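Local coordinates for Hen1 (Anabaena variabilis, PDB 3JWH), which probably methylates the 2'-oxygen of the 3'-terminal nucleotide of RNA, with its methyltransferase domain holding S-adenosyl-L-homocysteine here, at residues V186-I191 against Q203-I208. Numbering follows the deposited sequence.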
loop_
_atom_site.group_PDB
_atom_site.type_symbol
_atom_site.label_atom_id
_atom_site.label_comp_id
_atom_site.label_asym_id
_atom_site.label_seq_id
_atom_site.Cartn_x
_atom_site.Cartn_y
_atom_site.Cartn_z
ATOM N N VAL A 186 -9.217 5.339 11.106
ATOM C CA VAL A 186 -9.188 4.247 10.152
ATOM C C VAL A 186 -10.565 3.705 9.768
ATOM O O VAL A 186 -11.505 3.741 10.560
ATOM C CB VAL A 186 -8.332 3.095 10.732
ATOM C CG1 VAL A 186 -9.079 2.424 11.887
ATOM C CG2 VAL A 186 -7.964 2.106 9.653
ATOM N N GLN A 187 -10.669 3.214 8.540
ATOM C CA GLN A 187 -11.897 2.614 8.031
ATOM C C GLN A 187 -11.490 1.287 7.403
ATOM O O GLN A 187 -10.494 1.214 6.683
ATOM C CB GLN A 187 -12.548 3.497 6.961
ATOM C CG GLN A 187 -13.458 4.585 7.501
ATOM C CD GLN A 187 -14.614 4.022 8.304
ATOM O OE1 GLN A 187 -15.362 3.163 7.820
ATOM N NE2 GLN A 187 -14.770 4.500 9.540
ATOM N N PHE A 188 -12.235 0.230 7.694
ATOM C CA PHE A 188 -11.923 -1.064 7.116
ATOM C C PHE A 188 -12.831 -1.328 5.929
ATOM O O PHE A 188 -13.994 -0.933 5.924
ATOM C CB PHE A 188 -12.047 -2.146 8.176
ATOM C CG PHE A 188 -11.116 -1.945 9.328
ATOM C CD1 PHE A 188 -9.750 -2.169 9.182
ATOM C CD2 PHE A 188 -11.596 -1.491 10.554
ATOM C CE1 PHE A 188 -8.879 -1.940 10.244
ATOM C CE2 PHE A 188 -10.738 -1.261 11.612
ATOM C CZ PHE A 188 -9.375 -1.485 11.459
ATOM N N GLN A 189 -12.274 -1.965 4.907
ATOM C CA GLN A 189 -13.004 -2.258 3.683
ATOM C C GLN A 189 -12.445 -3.511 3.027
ATOM O O GLN A 189 -11.539 -3.426 2.200
ATOM C CB GLN A 189 -12.866 -1.086 2.707
ATOM C CG GLN A 189 -13.488 0.223 3.181
ATOM C CD GLN A 189 -12.881 1.449 2.506
ATOM O OE1 GLN A 189 -12.658 1.465 1.292
ATOM N NE2 GLN A 189 -12.618 2.489 3.298
ATOM N N PRO A 190 -12.969 -4.693 3.385
ATOM C CA PRO A 190 -12.452 -5.920 2.766
ATOM C C PRO A 190 -12.635 -5.844 1.252
ATOM O O PRO A 190 -13.588 -5.234 0.770
ATOM C CB PRO A 190 -13.303 -7.015 3.412
ATOM C CG PRO A 190 -14.602 -6.323 3.662
ATOM C CD PRO A 190 -14.145 -4.988 4.222
ATOM N N ILE A 191 -11.722 -6.445 0.498
ATOM C CA ILE A 191 -11.833 -6.390 -0.950
ATOM C C ILE A 191 -12.271 -7.711 -1.577
ATOM O O ILE A 191 -12.853 -7.721 -2.662
ATOM C CB ILE A 191 -10.504 -5.905 -1.593
ATOM C CG1 ILE A 191 -9.401 -6.948 -1.422
ATOM C CG2 ILE A 191 -10.075 -4.592 -0.951
ATOM C CD1 ILE A 191 -9.436 -8.066 -2.456
ATOM N N GLN A 203 -7.818 -8.097 3.583
ATOM C CA GLN A 203 -8.231 -7.009 4.471
ATOM C C GLN A 203 -7.541 -5.724 3.996
ATOM O O GLN A 203 -6.371 -5.748 3.602
ATOM C CB GLN A 203 -7.789 -7.276 5.906
ATOM C CG GLN A 203 -7.802 -8.722 6.323
ATOM C CD GLN A 203 -7.456 -8.882 7.778
ATOM O OE1 GLN A 203 -8.088 -8.279 8.641
ATOM N NE2 GLN A 203 -6.454 -9.694 8.065
ATOM N N MET A 204 -8.261 -4.611 4.037
ATOM C CA MET A 204 -7.699 -3.331 3.634
ATOM C C MET A 204 -8.004 -2.292 4.705
ATOM O O MET A 204 -9.051 -2.329 5.348
ATOM C CB MET A 204 -8.273 -2.882 2.279
ATOM C CG MET A 204 -7.783 -1.502 1.810
ATOM S SD MET A 204 -8.052 -1.128 0.052
ATOM C CE MET A 204 -9.517 -0.233 0.160
ATOM N N ALA A 205 -7.065 -1.382 4.928
ATOM C CA ALA A 205 -7.275 -0.331 5.900
ATOM C C ALA A 205 -6.983 0.997 5.226
ATOM O O ALA A 205 -5.937 1.173 4.604
ATOM C CB ALA A 205 -6.371 -0.524 7.090
ATOM N N VAL A 206 -7.938 1.912 5.307
ATOM C CA VAL A 206 -7.763 3.230 4.735
ATOM C C VAL A 206 -7.677 4.200 5.914
ATOM O O VAL A 206 -8.672 4.445 6.595
ATOM C CB VAL A 206 -8.950 3.617 3.816
ATOM C CG1 VAL A 206 -8.754 5.019 3.281
ATOM C CG2 VAL A 206 -9.045 2.638 2.640
ATOM N N PHE A 207 -6.473 4.710 6.172
ATOM C CA PHE A 207 -6.245 5.666 7.250
ATOM C C PHE A 207 -6.349 7.070 6.692
ATOM O O PHE A 207 -5.759 7.381 5.657
ATOM C CB PHE A 207 -4.849 5.508 7.845
ATOM C CG PHE A 207 -4.625 4.220 8.561
ATOM C CD1 PHE A 207 -4.888 4.112 9.920
ATOM C CD2 PHE A 207 -4.068 3.140 7.897
ATOM C CE1 PHE A 207 -4.588 2.960 10.599
ATOM C CE2 PHE A 207 -3.765 1.985 8.566
ATOM C CZ PHE A 207 -4.019 1.888 9.915
ATOM N N ILE A 208 -7.094 7.926 7.369
ATOM C CA ILE A 208 -7.212 9.299 6.915
ATOM C C ILE A 208 -6.704 10.204 8.030
ATOM O O ILE A 208 -7.099 10.066 9.194
ATOM C CB ILE A 208 -8.660 9.655 6.556
ATOM C CG1 ILE A 208 -9.091 8.829 5.339
ATOM C CG2 ILE A 208 -8.781 11.148 6.239
ATOM C CD1 ILE A 208 -10.501 9.109 4.885
#
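Val-186 lays its CG2 methyl over one face of the Phe-207 ring, 3.8 Å from the ring centre toward the CD1-CE1 side of the rim, a CH-pi contact within a non-hydrogen-bonded antiparallel pair. CG2 reaches the ring because it stands anti to the backbone N, and the same methyl touches CB of Ala-205 at 4.0 Å. The small alanine suits its place, for Phe-171 of helix 168-181 also packs against it. Phe-207 meets Ile-178 and the ring of Phe-128 edge-to-face, and an alanine here would probably leave the Val-186 methyl without its aromatic platform and a gap where the ring met Ile-178 and Phe-128. Between this pair and the next non-hydrogen-bonded one, Phe-188 with Ala-205, exposed, polar Gln-187 and buried, beta-branched Val-206, apt for a strand, exchange two backbone hydrogen bonds; Val-206 N to Gln-187 O is almost straight, at 179°. Beyond the strand end, Gln-189 N donates to Met-204 O over 3.3 Å, from above the carbonyl plane. On the other face, the Gln-189 side chain lies obliquely over Val-206, with Gln-189 NE2 3.6 Å from Val-206 CG2. Met-204's unbranched thioether fits the uneven surface between Ile-191, Gln-189 and Ala-24 of helix 13-27. Strand 202-209 runs antiparallel between 135-141 and edge strand 184-188, giving the 3-2-1-4-5-7-6 order of the Rossmann-like class I methyltransferase fold.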